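Local coordinates for MmeI (Methylophilus methylotrophus, PDB 5HR4), which is a Type IIL restriction-modification enzyme that binds DNA and probably methylates adenine at N6 with S-adenosyl-L-methionine as methyl donor, at residues G854-K859 and S863-A868; K831-A836 and D873-S878; N660-N665 and M704-A709; F369-Y374 and W427-Q432. One frame throughout, in Å; residues are numbered along the deposited sequence.

Contact 1. Residues G854-K859 and S863-A868; sequences GLYDPK and SELLKA
The hydroxyl of Tyr856, at the end of a ring that rests against Leu865, is gripped twice: OH is hydrogen-bonded to NH2 of Arg844 and to NE2 of His869. The two bonds hold the hydroxyl end in place, and the imidazole of His869, its plane at about 80° to the tyrosine ring, probably limits how that ring can turn. Leu865 reaches it with one methyl group. Its CD2 lies 3.5 Å from Tyr856 CE1 and 3.8 Å from Tyr856 CZ, an oblique approach in which the two side chains cross at about a right angle. That reach follows from the leucine torsion: CB points toward 854-859, and with CG anti to the backbone N (chi1 -172°) CD2 is brought to the ring. The same CD2 touches the backbone one residue earlier, 3.8 Å from Leu855 O, and lies 4.2 Å from Leu855 CB. A valine in place of Tyr856 would probably leave Arg844 and His869 without their common hydroxyl and Leu865 CD2 without the ring it rests on. Just beyond the tyrosine the helix ends, and Asp857 OD1 accepts from Lys859 N at 3.2 Å, from above the carboxylate plane, forming an Asx turn. Through this turn the short helix 852-856 is joined to the long helix 863-880 within the C-terminal domain, Tyr856 and Leu865 both packing on Ile840 of helix 827-845.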
loop_
_atom_site.group_PDB
_atom_site.type_symbol
_atom_site.label_atom_id
_atom_site.label_comp_id
_atom_site.label_asym_id
_atom_site.label_seq_id
_atom_site.Cartn_x
_atom_site.Cartn_y
_atom_site.Cartn_z
ATOM N N GLY A 854 28.868 -5.922 -10.362
ATOM C CA GLY A 854 29.123 -6.911 -11.397
ATOM C C GLY A 854 29.593 -8.240 -10.849
ATOM O O GLY A 854 29.254 -9.293 -11.393
ATOM N N LEU A 855 30.349 -8.217 -9.752
ATOM C CA LEU A 855 30.848 -9.454 -9.169
ATOM C C LEU A 855 29.793 -10.187 -8.361
ATOM O O LEU A 855 29.858 -11.414 -8.252
ATOM C CB LEU A 855 32.057 -9.183 -8.283
ATOM C CG LEU A 855 33.383 -9.085 -9.040
ATOM C CD1 LEU A 855 34.363 -8.207 -8.300
ATOM C CD2 LEU A 855 33.952 -10.464 -9.205
ATOM N N TYR A 856 28.826 -9.473 -7.778
ATOM C CA TYR A 856 27.836 -10.117 -6.917
ATOM C C TYR A 856 26.449 -10.212 -7.535
ATOM O O TYR A 856 25.511 -10.650 -6.860
ATOM C CB TYR A 856 27.770 -9.406 -5.567
ATOM C CG TYR A 856 28.856 -9.845 -4.613
ATOM C CD1 TYR A 856 30.174 -9.432 -4.784
ATOM C CD2 TYR A 856 28.566 -10.682 -3.545
ATOM C CE1 TYR A 856 31.164 -9.839 -3.904
ATOM C CE2 TYR A 856 29.551 -11.094 -2.663
ATOM C CZ TYR A 856 30.843 -10.669 -2.843
ATOM O OH TYR A 856 31.808 -11.091 -1.957
ATOM N N ASP A 857 26.287 -9.832 -8.785
ATOM C CA ASP A 857 25.124 -10.287 -9.519
ATOM C C ASP A 857 25.212 -11.805 -9.687
ATOM O O ASP A 857 26.228 -12.302 -10.194
ATOM C CB ASP A 857 25.087 -9.579 -10.862
ATOM C CG ASP A 857 24.107 -10.200 -11.822
ATOM O OD1 ASP A 857 23.160 -10.897 -11.375
ATOM O OD2 ASP A 857 24.293 -9.975 -13.040
ATOM N N PRO A 858 24.207 -12.579 -9.259
ATOM C CA PRO A 858 24.369 -14.048 -9.276
ATOM C C PRO A 858 24.308 -14.673 -10.673
ATOM O O PRO A 858 24.802 -15.794 -10.854
ATOM C CB PRO A 858 23.233 -14.541 -8.368
ATOM C CG PRO A 858 22.238 -13.460 -8.379
ATOM C CD PRO A 858 23.001 -12.169 -8.524
ATOM N N LYS A 859 23.745 -13.982 -11.664
ATOM C CA LYS A 859 23.964 -14.366 -13.055
ATOM C C LYS A 859 25.451 -14.329 -13.413
ATOM O O LYS A 859 26.037 -15.344 -13.790
ATOM C CB LYS A 859 23.166 -13.437 -13.973
ATOM N N SER A 863 32.780 -18.040 -10.894
ATOM C CA SER A 863 32.685 -19.244 -10.071
ATOM C C SER A 863 33.778 -19.274 -9.010
ATOM O O SER A 863 33.619 -19.917 -7.962
ATOM C CB SER A 863 32.733 -20.505 -10.944
ATOM O OG SER A 863 33.857 -20.511 -11.808
ATOM N N GLU A 864 34.889 -18.586 -9.254
ATOM C CA GLU A 864 35.936 -18.537 -8.243
ATOM C C GLU A 864 35.464 -17.801 -6.989
ATOM O O GLU A 864 35.865 -18.157 -5.872
ATOM C CB GLU A 864 37.191 -17.887 -8.834
ATOM C CG GLU A 864 38.396 -17.891 -7.920
ATOM C CD GLU A 864 39.418 -16.846 -8.320
ATOM O OE1 GLU A 864 39.288 -16.278 -9.433
ATOM O OE2 GLU A 864 40.336 -16.581 -7.509
ATOM N N LEU A 865 34.587 -16.798 -7.147
ATOM C CA LEU A 865 34.054 -16.101 -5.979
ATOM C C LEU A 865 33.020 -16.953 -5.265
ATOM O O LEU A 865 33.041 -17.068 -4.031
ATOM C CB LEU A 865 33.450 -14.759 -6.386
ATOM C CG LEU A 865 33.024 -13.844 -5.227
ATOM C CD1 LEU A 865 34.138 -13.633 -4.219
ATOM C CD2 LEU A 865 32.531 -12.516 -5.768
ATOM N N LEU A 866 32.114 -17.570 -6.027
ATOM C CA LEU A 866 31.125 -18.457 -5.426
ATOM C C LEU A 866 31.792 -19.514 -4.557
ATOM O O LEU A 866 31.288 -19.852 -3.477
ATOM C CB LEU A 866 30.288 -19.116 -6.517
ATOM C CG LEU A 866 29.234 -20.053 -5.952
ATOM C CD1 LEU A 866 28.346 -19.322 -4.925
ATOM C CD2 LEU A 866 28.420 -20.630 -7.090
ATOM N N LYS A 867 32.949 -20.024 -5.000
ATOM C CA LYS A 867 33.616 -21.079 -4.251
ATOM C C LYS A 867 34.094 -20.568 -2.896
ATOM O O LYS A 867 33.793 -21.169 -1.855
ATOM C CB LYS A 867 34.771 -21.651 -5.073
ATOM N N ALA A 868 34.818 -19.440 -2.889
ATOM C CA ALA A 868 35.269 -18.856 -1.628
ATOM C C ALA A 868 34.097 -18.596 -0.690
ATOM O O ALA A 868 34.198 -18.839 0.523
ATOM C CB ALA A 868 36.049 -17.564 -1.885
#

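Contact 2. Residues K831-A836 and D873-S878; sequences KAIEEA and DKAVDS
Ile833 and Ala875 mark the closest backbone approach between two nearly antiparallel helices, their CA atoms only 5.5 Å apart. The axes of the two short segments come within 8.7 Å at a signed crossing angle of -158°, a separation that fits the small alanines placed between them. The contacts across this interface are all apolar. Ala875 points its CB at the other helix, where it lies 3.7 Å from Ile833 CG1 and 4.3 Å from Ala832 CB, so a single methyl meets two successive residues. The second apolar pair is longer-limbed: Ile833 CD1 reaches Val876 CG2 at 3.8 Å, the two side chains crossing at about a right angle. The isoleucine gets there although its CB does not aim straight across, because CG1 is anti to the carbonyl carbon (chi1 -64°) and CD1 continues the chain in extended form (chi2 -175°). On the valine it is the branch beside the backbone N, CG2, that receives it.

Polar interactions look outward from the pair instead. Asp873 OD1 accepts from the backbone N of Thr792, at the start of helix 792-801, and Asp877 OD2 forms a salt bridge with Arg891 NH2 on helix 888-903. Helix 783-790 adds a third apolar side, Leu784 touching Ile833 and Leu788 touching Val876, while Trp822 from a loop packs on both Ile833 and Val876; helices 827-845 and 863-880 therefore sit as an antiparallel pair flanked by helix 783-790.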
loop_
_atom_site.group_PDB
_atom_site.type_symbol
_atom_site.label_atom_id
_atom_site.label_comp_id
_atom_site.label_asym_id
_atom_site.label_seq_id
_atom_site.Cartn_x
_atom_site.Cartn_y
_atom_site.Cartn_z
ATOM N N LYS A 831 40.483 -19.171 12.771
ATOM C CA LYS A 831 41.462 -19.115 11.686
ATOM C C LYS A 831 40.880 -19.652 10.385
ATOM O O LYS A 831 41.255 -19.196 9.294
ATOM C CB LYS A 831 42.721 -19.893 12.073
ATOM N N ALA A 832 39.963 -20.613 10.484
ATOM C CA ALA A 832 39.313 -21.135 9.291
ATOM C C ALA A 832 38.480 -20.052 8.618
ATOM O O ALA A 832 38.591 -19.825 7.406
ATOM C CB ALA A 832 38.453 -22.346 9.659
ATOM N N ILE A 833 37.654 -19.352 9.399
ATOM C CA ILE A 833 36.825 -18.284 8.846
ATOM C C ILE A 833 37.692 -17.155 8.294
ATOM O O ILE A 833 37.392 -16.582 7.240
ATOM C CB ILE A 833 35.830 -17.788 9.909
ATOM C CG1 ILE A 833 34.867 -18.916 10.283
ATOM C CG2 ILE A 833 35.071 -16.578 9.414
ATOM C CD1 ILE A 833 33.774 -18.503 11.242
ATOM N N GLU A 834 38.793 -16.830 8.974
ATOM C CA GLU A 834 39.701 -15.828 8.422
ATOM C C GLU A 834 40.264 -16.271 7.076
ATOM O O GLU A 834 40.357 -15.466 6.142
ATOM C CB GLU A 834 40.819 -15.534 9.416
ATOM C CG GLU A 834 40.284 -14.924 10.704
ATOM C CD GLU A 834 41.325 -14.808 11.794
ATOM O OE1 GLU A 834 42.418 -15.400 11.635
ATOM O OE2 GLU A 834 41.042 -14.122 12.805
ATOM N N GLU A 835 40.613 -17.559 6.943
ATOM C CA GLU A 835 41.191 -18.046 5.692
ATOM C C GLU A 835 40.195 -17.959 4.538
ATOM O O GLU A 835 40.558 -17.565 3.421
ATOM C CB GLU A 835 41.692 -19.481 5.866
ATOM N N ALA A 836 38.936 -18.326 4.778
ATOM C CA ALA A 836 37.923 -18.141 3.742
ATOM C C ALA A 836 37.751 -16.663 3.405
ATOM O O ALA A 836 37.625 -16.293 2.229
ATOM C CB ALA A 836 36.597 -18.746 4.193
ATOM N N ASP A 873 30.911 -20.254 4.059
ATOM C CA ASP A 873 29.720 -20.759 4.742
ATOM C C ASP A 873 30.040 -22.033 5.510
ATOM O O ASP A 873 29.630 -22.188 6.668
ATOM C CB ASP A 873 28.583 -21.019 3.751
ATOM C CG ASP A 873 28.064 -19.748 3.092
ATOM O OD1 ASP A 873 27.977 -18.685 3.769
ATOM O OD2 ASP A 873 27.743 -19.838 1.881
ATOM N N LYS A 874 30.793 -22.948 4.878
ATOM C CA LYS A 874 31.219 -24.185 5.525
ATOM C C LYS A 874 31.920 -23.910 6.853
ATOM O O LYS A 874 31.632 -24.562 7.866
ATOM C CB LYS A 874 32.135 -24.955 4.572
ATOM C CG LYS A 874 32.562 -26.355 5.031
ATOM C CD LYS A 874 34.027 -26.601 4.657
ATOM C CE LYS A 874 34.303 -28.056 4.302
ATOM N NZ LYS A 874 33.794 -28.444 2.945
ATOM N N ALA A 875 32.828 -22.930 6.873
ATOM C CA ALA A 875 33.509 -22.571 8.113
ATOM C C ALA A 875 32.552 -21.954 9.129
ATOM O O ALA A 875 32.608 -22.292 10.319
ATOM C CB ALA A 875 34.659 -21.617 7.814
ATOM N N VAL A 876 31.670 -21.045 8.691
ATOM C CA VAL A 876 30.723 -20.428 9.623
ATOM C C VAL A 876 29.692 -21.449 10.092
ATOM O O VAL A 876 29.354 -21.515 11.282
ATOM C CB VAL A 876 30.046 -19.196 8.981
ATOM C CG1 VAL A 876 28.989 -18.584 9.913
ATOM C CG2 VAL A 876 31.072 -18.139 8.616
ATOM N N ASP A 877 29.164 -22.250 9.169
ATOM C CA ASP A 877 28.184 -23.254 9.556
ATOM C C ASP A 877 28.762 -24.211 10.579
ATOM O O ASP A 877 28.078 -24.605 11.533
ATOM C CB ASP A 877 27.709 -24.012 8.325
ATOM C CG ASP A 877 26.931 -23.134 7.375
ATOM O OD1 ASP A 877 26.411 -22.090 7.840
ATOM O OD2 ASP A 877 26.838 -23.490 6.173
ATOM N N SER A 878 30.028 -24.594 10.393
ATOM C CA SER A 878 30.706 -25.443 11.365
ATOM C C SER A 878 30.728 -24.798 12.750
ATOM O O SER A 878 30.511 -25.477 13.760
ATOM C CB SER A 878 32.122 -25.752 10.883
ATOM O OG SER A 878 32.981 -26.005 11.980
#

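Contact 3. Residues N660-N665 and M704-A709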
loop_
_atom_site.group_PDB
_atom_site.type_symbol
_atom_site.label_atom_id
_atom_site.label_comp_id
_atom_site.label_asym_id
_atom_site.label_seq_id
_atom_site.Cartn_x
_atom_site.Cartn_y
_atom_site.Cartn_z
ATOM N N ASN A 660 37.208 18.974 -10.066
ATOM C CA ASN A 660 38.294 19.584 -10.828
ATOM C C ASN A 660 37.985 21.032 -11.175
ATOM O O ASN A 660 38.872 21.884 -11.081
ATOM C CB ASN A 660 38.609 18.779 -12.087
ATOM C CG ASN A 660 39.100 17.378 -11.763
ATOM O OD1 ASN A 660 39.589 17.117 -10.661
ATOM N ND2 ASN A 660 38.949 16.465 -12.712
ATOM N N GLN A 661 36.750 21.347 -11.564
ATOM C CA GLN A 661 36.436 22.745 -11.850
ATOM C C GLN A 661 36.662 23.599 -10.612
ATOM O O GLN A 661 37.312 24.646 -10.677
ATOM C CB GLN A 661 35.000 22.889 -12.361
ATOM N N PHE A 662 36.196 23.111 -9.457
ATOM C CA PHE A 662 36.274 23.847 -8.194
ATOM C C PHE A 662 37.714 24.034 -7.730
ATOM O O PHE A 662 38.052 25.076 -7.158
ATOM C CB PHE A 662 35.453 23.106 -7.127
ATOM C CG PHE A 662 35.271 23.861 -5.832
ATOM C CD1 PHE A 662 36.177 23.719 -4.788
ATOM C CD2 PHE A 662 34.164 24.678 -5.639
ATOM C CE1 PHE A 662 35.994 24.408 -3.585
ATOM C CE2 PHE A 662 33.980 25.366 -4.440
ATOM C CZ PHE A 662 34.895 25.229 -3.419
ATOM N N ILE A 663 38.575 23.038 -7.939
ATOM C CA ILE A 663 39.959 23.165 -7.478
ATOM C C ILE A 663 40.709 24.210 -8.296
ATOM O O ILE A 663 41.398 25.069 -7.739
ATOM C CB ILE A 663 40.689 21.814 -7.513
ATOM C CG1 ILE A 663 40.358 20.999 -6.269
ATOM C CG2 ILE A 663 42.200 22.044 -7.589
ATOM C CD1 ILE A 663 40.791 21.683 -5.006
ATOM N N THR A 664 40.606 24.149 -9.627
ATOM C CA THR A 664 41.296 25.149 -10.433
ATOM C C THR A 664 40.819 26.549 -10.063
ATOM O O THR A 664 41.632 27.462 -9.865
ATOM C CB THR A 664 41.104 24.878 -11.931
ATOM O OG1 THR A 664 39.820 25.354 -12.347
ATOM C CG2 THR A 664 41.226 23.384 -12.248
ATOM N N ASN A 665 39.507 26.718 -9.911
ATOM C CA ASN A 665 38.948 27.994 -9.483
ATOM C C ASN A 665 39.362 28.391 -8.070
ATOM O O ASN A 665 39.349 29.580 -7.763
ATOM C CB ASN A 665 37.424 27.946 -9.571
ATOM C CG ASN A 665 36.928 28.125 -10.976
ATOM O OD1 ASN A 665 37.635 28.675 -11.823
ATOM N ND2 ASN A 665 35.707 27.665 -11.244
ATOM N N MET A 704 39.002 31.599 1.397
ATOM C CA MET A 704 38.447 30.911 0.238
ATOM C C MET A 704 37.000 31.314 0.006
ATOM O O MET A 704 36.119 30.888 0.769
ATOM C CB MET A 704 38.551 29.401 0.457
ATOM C CG MET A 704 39.904 28.958 1.021
ATOM S SD MET A 704 39.971 27.251 1.628
ATOM C CE MET A 704 41.722 27.055 1.918
ATOM N N PRO A 705 36.695 32.095 -1.046
ATOM C CA PRO A 705 35.307 32.536 -1.278
ATOM C C PRO A 705 34.390 31.423 -1.744
ATOM O O PRO A 705 33.289 31.243 -1.209
ATOM C CB PRO A 705 35.446 33.603 -2.370
ATOM C CG PRO A 705 36.918 33.917 -2.449
ATOM C CD PRO A 705 37.634 32.678 -2.014
ATOM N N LEU A 706 34.823 30.685 -2.767
ATOM C CA LEU A 706 34.004 29.601 -3.293
ATOM C C LEU A 706 33.537 28.659 -2.188
ATOM O O LEU A 706 32.368 28.243 -2.170
ATOM C CB LEU A 706 34.776 28.843 -4.359
ATOM C CG LEU A 706 34.853 29.534 -5.716
ATOM C CD1 LEU A 706 35.184 28.492 -6.769
ATOM C CD2 LEU A 706 33.557 30.227 -6.059
ATOM N N VAL A 707 34.421 28.329 -1.240
ATOM C CA VAL A 707 33.998 27.496 -0.116
ATOM C C VAL A 707 33.005 28.244 0.748
ATOM O O VAL A 707 31.947 27.709 1.105
ATOM C CB VAL A 707 35.193 27.025 0.721
ATOM C CG1 VAL A 707 34.699 26.068 1.805
ATOM C CG2 VAL A 707 36.233 26.362 -0.165
ATOM N N LEU A 708 33.345 29.488 1.113
ATOM C CA LEU A 708 32.478 30.307 1.947
ATOM C C LEU A 708 31.071 30.376 1.374
ATOM O O LEU A 708 30.085 30.293 2.115
ATOM C CB LEU A 708 33.083 31.701 2.083
ATOM C CG LEU A 708 33.413 32.321 3.448
ATOM C CD1 LEU A 708 33.514 31.285 4.556
ATOM C CD2 LEU A 708 34.717 33.118 3.343
ATOM N N ALA A 709 30.948 30.494 0.051
ATOM C CA ALA A 709 29.615 30.492 -0.538
ATOM C C ALA A 709 28.911 29.150 -0.331
ATOM O O ALA A 709 27.691 29.112 -0.125
ATOM C CB ALA A 709 29.689 30.847 -2.019
#
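Phe662 extends from its helix with CG anti to the backbone N (chi1 -171°), a conformation that carries the far end of the ring to Leu706 and Val707 even though its CB does not point directly at them. Val707 is met at the ring's edge: its CG2 lies in the ring plane, 3.7 Å from Phe662 CZ, and the two side chains cross at about a right angle. This methyl is the branch beside the valine's backbone N. Leu706 approaches differently, obliquely and low on its own side chain, with CB 3.6 Å from Phe662 CE2. Leucine and phenylalanine slide past each other in opposite directions, which brings the leucine's outer end onward to the last turn of helix 656-665. Because Leu706 CG is anti to the carbonyl carbon (chi1 -77°), CD1 is set 3.6 Å from Asn665 CB and 4.1 Å from Phe662 CD2.

Both helices fall in the target recognition domain, where helix 656-665 directly follows strand 653-655, and helix 705-719 begins right after Met704 at its N-cap position. Their short axes approach to 10.9 Å at 129° between directions, a spacing bridged by the phenylalanine. An alanine here is likely to open a gap between the two helices and to deprive Leu706 CB and Val707 CG2 of their aromatic partner.

Next to the phenylalanine, Gln661 O accepts twice, from Asn665 N in the helix and from Thr664 OG1 at 3.1 Å. The Phe662 ring also meets that of Phe654 on strand 653-655, while Leu706 and Met704 touch Glu666, just past the helix end.

Contact 4. Residues F369-Y374 and W427-Q432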
loop_
_atom_site.group_PDB
_atom_site.type_symbol
_atom_site.label_atom_id
_atom_site.label_comp_id
_atom_site.label_asym_id
_atom_site.label_seq_id
_atom_site.Cartn_x
_atom_site.Cartn_y
_atom_site.Cartn_z
ATOM N N PHE A 369 -14.286 -2.751 -3.091
ATOM C CA PHE A 369 -14.493 -3.959 -2.288
ATOM C C PHE A 369 -15.973 -4.269 -2.102
ATOM O O PHE A 369 -16.386 -5.433 -2.194
ATOM C CB PHE A 369 -13.847 -3.822 -0.916
ATOM C CG PHE A 369 -12.391 -4.042 -0.916
ATOM C CD1 PHE A 369 -11.873 -5.316 -0.864
ATOM C CD2 PHE A 369 -11.526 -2.972 -0.941
ATOM C CE1 PHE A 369 -10.499 -5.526 -0.872
ATOM C CE2 PHE A 369 -10.164 -3.171 -0.929
ATOM C CZ PHE A 369 -9.648 -4.451 -0.906
ATOM N N LEU A 370 -16.790 -3.249 -1.814
ATOM C CA LEU A 370 -18.219 -3.506 -1.665
ATOM C C LEU A 370 -18.878 -3.839 -2.997
ATOM O O LEU A 370 -19.830 -4.629 -3.029
ATOM C CB LEU A 370 -18.917 -2.311 -1.018
ATOM C CG LEU A 370 -18.317 -2.012 0.356
ATOM C CD1 LEU A 370 -18.900 -0.747 0.957
ATOM C CD2 LEU A 370 -18.488 -3.192 1.284
ATOM N N VAL A 371 -18.399 -3.254 -4.099
ATOM C CA VAL A 371 -19.048 -3.474 -5.387
ATOM C C VAL A 371 -18.725 -4.870 -5.905
ATOM O O VAL A 371 -19.630 -5.654 -6.215
ATOM C CB VAL A 371 -18.648 -2.371 -6.384
ATOM C CG1 VAL A 371 -18.953 -2.783 -7.806
ATOM C CG2 VAL A 371 -19.377 -1.084 -6.054
ATOM N N ILE A 372 -17.433 -5.223 -5.963
ATOM C CA ILE A 372 -17.049 -6.578 -6.359
ATOM C C ILE A 372 -17.747 -7.619 -5.492
ATOM O O ILE A 372 -18.227 -8.639 -6.005
ATOM C CB ILE A 372 -15.521 -6.764 -6.305
ATOM C CG1 ILE A 372 -14.851 -5.794 -7.254
ATOM C CG2 ILE A 372 -15.150 -8.189 -6.736
ATOM C CD1 ILE A 372 -15.296 -6.055 -8.672
ATOM N N THR A 373 -17.799 -7.403 -4.171
ATOM C CA THR A 373 -18.414 -8.402 -3.302
ATOM C C THR A 373 -19.884 -8.571 -3.638
ATOM O O THR A 373 -20.377 -9.694 -3.811
ATOM C CB THR A 373 -18.269 -8.033 -1.828
ATOM O OG1 THR A 373 -16.885 -8.032 -1.448
ATOM C CG2 THR A 373 -19.039 -9.038 -0.977
ATOM N N TYR A 374 -20.601 -7.459 -3.756
ATOM C CA TYR A 374 -22.022 -7.533 -4.065
ATOM C C TYR A 374 -22.255 -8.181 -5.421
ATOM O O TYR A 374 -23.269 -8.857 -5.615
ATOM C CB TYR A 374 -22.639 -6.123 -3.991
ATOM C CG TYR A 374 -24.081 -6.031 -4.414
ATOM C CD1 TYR A 374 -25.084 -6.649 -3.677
ATOM C CD2 TYR A 374 -24.448 -5.311 -5.546
ATOM C CE1 TYR A 374 -26.414 -6.585 -4.069
ATOM C CE2 TYR A 374 -25.771 -5.226 -5.938
ATOM C CZ TYR A 374 -26.746 -5.873 -5.195
ATOM O OH TYR A 374 -28.063 -5.799 -5.578
ATOM N N TRP A 427 -25.587 1.018 -6.443
ATOM C CA TRP A 427 -26.867 0.946 -7.149
ATOM C C TRP A 427 -26.688 0.592 -8.623
ATOM O O TRP A 427 -27.484 -0.174 -9.178
ATOM C CB TRP A 427 -27.625 2.254 -7.026
ATOM C CG TRP A 427 -28.345 2.439 -5.731
ATOM C CD1 TRP A 427 -29.219 1.570 -5.126
ATOM C CD2 TRP A 427 -28.291 3.601 -4.899
ATOM N NE1 TRP A 427 -29.691 2.121 -3.955
ATOM C CE2 TRP A 427 -29.139 3.370 -3.800
ATOM C CE3 TRP A 427 -27.597 4.822 -4.979
ATOM C CZ2 TRP A 427 -29.311 4.310 -2.795
ATOM C CZ3 TRP A 427 -27.765 5.742 -3.989
ATOM C CH2 TRP A 427 -28.610 5.485 -2.904
ATOM N N LEU A 428 -25.667 1.155 -9.279
ATOM C CA LEU A 428 -25.397 0.790 -10.669
ATOM C C LEU A 428 -25.059 -0.695 -10.789
ATOM O O LEU A 428 -25.540 -1.381 -11.702
ATOM C CB LEU A 428 -24.256 1.639 -11.237
ATOM C CG LEU A 428 -24.289 3.165 -11.062
ATOM C CD1 LEU A 428 -23.084 3.828 -11.754
ATOM C CD2 LEU A 428 -25.619 3.771 -11.525
ATOM N N THR A 429 -24.248 -1.216 -9.867
ATOM C CA THR A 429 -23.981 -2.647 -9.889
ATOM C C THR A 429 -25.265 -3.435 -9.668
ATOM O O THR A 429 -25.522 -4.426 -10.365
ATOM C CB THR A 429 -22.923 -3.027 -8.854
ATOM O OG1 THR A 429 -21.872 -2.047 -8.851
ATOM C CG2 THR A 429 -22.326 -4.359 -9.226
ATOM N N ASP A 430 -26.094 -2.994 -8.722
ATOM C CA ASP A 430 -27.415 -3.590 -8.553
ATOM C C ASP A 430 -28.144 -3.668 -9.881
ATOM O O ASP A 430 -28.549 -4.751 -10.316
ATOM C CB ASP A 430 -28.238 -2.781 -7.549
ATOM C CG ASP A 430 -29.645 -3.334 -7.369
ATOM O OD1 ASP A 430 -29.776 -4.390 -6.712
ATOM O OD2 ASP A 430 -30.620 -2.712 -7.865
ATOM N N HIS A 431 -28.293 -2.528 -10.564
ATOM C CA HIS A 431 -29.019 -2.563 -11.831
ATOM C C HIS A 431 -28.315 -3.423 -12.868
ATOM O O HIS A 431 -28.975 -4.135 -13.631
ATOM C CB HIS A 431 -29.200 -1.181 -12.403
ATOM C CG HIS A 431 -30.127 -1.159 -13.568
ATOM N ND1 HIS A 431 -31.441 -1.572 -13.469
ATOM C CD2 HIS A 431 -29.948 -0.768 -14.851
ATOM C CE1 HIS A 431 -32.032 -1.434 -14.641
ATOM N NE2 HIS A 431 -31.147 -0.955 -15.498
ATOM N N GLN A 432 -26.982 -3.336 -12.949
ATOM C CA GLN A 432 -26.256 -4.195 -13.876
ATOM C C GLN A 432 -26.584 -5.663 -13.638
ATOM O O GLN A 432 -26.832 -6.409 -14.589
ATOM C CB GLN A 432 -24.753 -3.958 -13.762
ATOM C CG GLN A 432 -24.236 -2.926 -14.755
ATOM C CD GLN A 432 -22.814 -2.540 -14.475
ATOM O OE1 GLN A 432 -22.322 -2.740 -13.363
ATOM N NE2 GLN A 432 -22.128 -1.999 -15.487
#
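Tyr374 and Asp430 make the polar bond of this interface, and Thr429 beside them packs on Val371. The tyrosine side chain runs across to the other helix with CG anti to the backbone N (chi1 175°), and its OH donates to Asp430 OD1, modelled at a very short 2.5 Å whose exact length is doubtful. Ring and carboxylate are turned only 24° from each other. The ring's edge also meets the partner backbone: Asp430 N lies in the ring plane, 3.6 Å from Tyr374 CE2. OD1 of Asp430 additionally forms a salt bridge with Arg447 NH1, which probably favours the charged carboxylate, while Tyr374 OH is bonded to Arg378 NH1 and Asp430 OD2 to Asn434 ND2; both ends of the bond are therefore positioned by further partners.

Thr429 points its CB toward 369-374, with Val371 CG1 4.0 Å from Thr429 CG2. Its OG1 faces the same valine but is bonded to Ala425 O, one turn back in its own helix.

The axes run almost parallel, 9.9 Å apart at a crossing angle of -17°. Helix 368-388 comes after strand 359-361 and helix 416-440 after strand 409-413, adjacent parallel strands of the central sheet, and the Tyr374 ring meets Phe409 on the second. Neighbouring parallel helices of this kind are characteristic of the Rossmann-like methyltransferase fold, and Phe369, at the start of 369-374, touches the bound sinefungin.

Followed from the N terminus, contact 4 closes first, joining helices 368-388 and 416-440 of the methyltransferase domain over a loop of 52 residues. Contact 3 comes next in series, tying helix 656-665 to helix 705-719 in the target recognition domain, about 66 Å from contact 4 between centres. The last two lie in the C-terminal domain and are nested: contact 2 closes the long excursion from helix 827-845 to helix 863-880, and within it contact 1 closes the short turn from helix 852-856 into that same helix 863-880. Their centres are 18 Å apart, and none of the four crosses another. Contacts 1 and 2 lie on the opposite side of the chain's centre from contact 4.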